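Local coordinates for RNA-dependent RNA Polymerase (Bombyx mori cytoplasmic polyhedrosis virus, PDB 6TZ0), which catalyses RNA-templated RNA synthesis inside the viral particle, transcribing the double-stranded genome conservatively and also probably making the minus strands that restore it, at residues Y1022-E1027 with R1160-P1165. Residues are numbered along the deposited sequence; the frame is centred on the assembly and turned at random.
Sequences YEFEVE and RLVRIP
Phe1024 and Glu1027 reach Val1162 and Arg1163 across a small mixed sheet in the C-terminal region of the polymerase. Strands 1022-1027 and 1162-1163 are its outer members. Strand 1196-1202 runs between them, antiparallel to the first and parallel to the second. The two outer strands therefore meet through side chains alone, and the nearest CA atoms, those of Phe1024 and Val1162, are 8.3 Å apart.

The Tyr1022 ring, at the beginning of segment 1022-1027, stacks with Phe1181 of helix 1174-1188, which lies against this face of the sheet. Phe1024 is on the same face. Its CG stands anti to the carbonyl carbon (chi1 -70°), and the CD1-CE1 side of the ring comes closer to Val1162 than its CB direction suggests. The ring meets Val1162 edge-on. Its CE1 lies 3.7 Å from CG1 of Val1162, which sits near the ring plane. CG2 of Val1162 is further off, at 4.1 Å from Phe1024 CE1. His1185 stacks on Phe1024, and Val1162 also touches Ser1182 and Ile1186, so the apolar pair is buried between sheet and helix.

Glu1027 ends the segment with a salt bridge to Arg1163, on the other face of the sheet from Phe1024; Arg1163 is exposed there. The Glu1027 chain is extended, whereas that of Arg1163 bends at chi3 (68°) and presents its guanidinium side-on. The two flat groups are nearly coplanar, 18° apart. The other oxygen of Glu1027, OE1, pairs with Arg1197 of the middle strand, so the carboxylate bridges two arginines. This would probably favour its charged form. OE2 takes both bonds from Arg1163: NH2 at 3.0 Å, the more bent bond, nearly along the C-O axis, and NE at 2.8 Å, the straighter one, on the syn lone pair.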
# COMPACT_ATOMS: atom_id res chain seq x y z
N TYR A 1022 -14.19 -43.07 -18.19
CA TYR A 1022 -14.91 -42.62 -19.36
C TYR A 1022 -13.91 -42.34 -20.48
O TYR A 1022 -12.80 -41.88 -20.23
CB TYR A 1022 -15.77 -41.38 -19.06
CG TYR A 1022 -15.02 -40.15 -18.61
CD1 TYR A 1022 -14.75 -39.93 -17.27
CD2 TYR A 1022 -14.64 -39.18 -19.51
CE1 TYR A 1022 -14.09 -38.80 -16.85
CE2 TYR A 1022 -13.97 -38.05 -19.11
CZ TYR A 1022 -13.71 -37.86 -17.78
OH TYR A 1022 -13.05 -36.73 -17.39
N GLU A 1023 -14.33 -42.61 -21.71
CA GLU A 1023 -13.47 -42.39 -22.87
C GLU A 1023 -14.26 -41.80 -24.02
O GLU A 1023 -15.49 -41.68 -23.98
CB GLU A 1023 -12.77 -43.67 -23.31
CG GLU A 1023 -11.49 -43.91 -22.55
CD GLU A 1023 -10.44 -42.88 -22.91
OE1 GLU A 1023 -10.39 -42.46 -24.09
OE2 GLU A 1023 -9.68 -42.45 -22.02
N PHE A 1024 -13.52 -41.42 -25.06
CA PHE A 1024 -14.04 -40.65 -26.18
C PHE A 1024 -13.50 -41.24 -27.47
O PHE A 1024 -12.28 -41.29 -27.66
CB PHE A 1024 -13.65 -39.18 -26.06
CG PHE A 1024 -14.35 -38.46 -24.96
CD1 PHE A 1024 -15.59 -37.90 -25.16
CD2 PHE A 1024 -13.78 -38.38 -23.70
CE1 PHE A 1024 -16.24 -37.25 -24.14
CE2 PHE A 1024 -14.42 -37.74 -22.68
CZ PHE A 1024 -15.65 -37.17 -22.90
N GLU A 1025 -14.39 -41.68 -28.34
CA GLU A 1025 -14.01 -42.25 -29.62
C GLU A 1025 -14.18 -41.21 -30.71
O GLU A 1025 -15.05 -40.34 -30.63
CB GLU A 1025 -14.85 -43.50 -29.93
CG GLU A 1025 -14.61 -44.63 -28.96
CD GLU A 1025 -15.43 -45.85 -29.29
OE1 GLU A 1025 -16.26 -45.78 -30.21
OE2 GLU A 1025 -15.24 -46.89 -28.62
N VAL A 1026 -13.35 -41.31 -31.74
CA VAL A 1026 -13.30 -40.32 -32.79
C VAL A 1026 -14.17 -40.78 -33.96
O VAL A 1026 -13.93 -41.85 -34.53
CB VAL A 1026 -11.86 -40.06 -33.25
CG1 VAL A 1026 -11.83 -39.09 -34.40
CG2 VAL A 1026 -11.03 -39.55 -32.09
N GLU A 1027 -15.17 -39.99 -34.30
CA GLU A 1027 -16.00 -40.23 -35.46
C GLU A 1027 -15.41 -39.54 -36.68
O GLU A 1027 -14.55 -38.68 -36.58
CB GLU A 1027 -17.43 -39.74 -35.21
CG GLU A 1027 -18.20 -40.53 -34.17
CD GLU A 1027 -19.57 -39.95 -33.91
OE1 GLU A 1027 -19.84 -38.83 -34.39
OE2 GLU A 1027 -20.40 -40.62 -33.26
N ARG A 1160 -22.06 -29.44 -27.87
CA ARG A 1160 -22.30 -29.56 -29.30
C ARG A 1160 -21.25 -30.41 -29.99
O ARG A 1160 -21.41 -30.75 -31.16
CB ARG A 1160 -22.37 -28.16 -29.93
CG ARG A 1160 -21.05 -27.45 -30.17
CD ARG A 1160 -20.75 -27.48 -31.66
NE ARG A 1160 -19.45 -26.97 -32.04
CZ ARG A 1160 -19.21 -25.72 -32.42
NH1 ARG A 1160 -20.20 -24.85 -32.47
NH2 ARG A 1160 -17.98 -25.36 -32.76
N LEU A 1161 -20.17 -30.76 -29.28
CA LEU A 1161 -19.01 -31.40 -29.88
C LEU A 1161 -18.97 -32.91 -29.68
O LEU A 1161 -18.24 -33.59 -30.41
CB LEU A 1161 -17.73 -30.79 -29.30
CG LEU A 1161 -17.46 -29.34 -29.67
CD1 LEU A 1161 -16.31 -28.80 -28.86
CD2 LEU A 1161 -17.13 -29.26 -31.14
N VAL A 1162 -19.70 -33.44 -28.70
CA VAL A 1162 -19.60 -34.84 -28.30
C VAL A 1162 -20.98 -35.46 -28.36
O VAL A 1162 -21.94 -34.92 -27.80
CB VAL A 1162 -19.00 -34.97 -26.89
CG1 VAL A 1162 -19.01 -36.42 -26.43
CG2 VAL A 1162 -17.58 -34.43 -26.86
N ARG A 1163 -21.09 -36.60 -29.04
CA ARG A 1163 -22.34 -37.34 -29.13
C ARG A 1163 -22.43 -38.32 -27.97
O ARG A 1163 -21.66 -39.28 -27.90
CB ARG A 1163 -22.45 -38.07 -30.46
CG ARG A 1163 -23.76 -38.79 -30.65
CD ARG A 1163 -23.92 -39.37 -32.05
NE ARG A 1163 -23.01 -40.47 -32.34
CZ ARG A 1163 -23.24 -41.74 -32.03
NH1 ARG A 1163 -24.36 -42.07 -31.40
NH2 ARG A 1163 -22.36 -42.68 -32.34
N ILE A 1164 -23.36 -38.08 -27.06
CA ILE A 1164 -23.59 -38.93 -25.90
C ILE A 1164 -24.88 -39.70 -26.13
O ILE A 1164 -25.91 -39.09 -26.39
CB ILE A 1164 -23.68 -38.10 -24.60
CG1 ILE A 1164 -22.37 -37.37 -24.35
CG2 ILE A 1164 -24.02 -38.99 -23.43
CD1 ILE A 1164 -22.48 -36.29 -23.32
N PRO A 1165 -24.85 -41.04 -26.08
CA PRO A 1165 -26.07 -41.83 -26.28
C PRO A 1165 -27.06 -41.62 -25.14
O PRO A 1165 -26.66 -41.53 -23.97
CB PRO A 1165 -25.55 -43.27 -26.30
CG PRO A 1165 -24.14 -43.14 -26.71
CD PRO A 1165 -23.65 -41.88 -26.08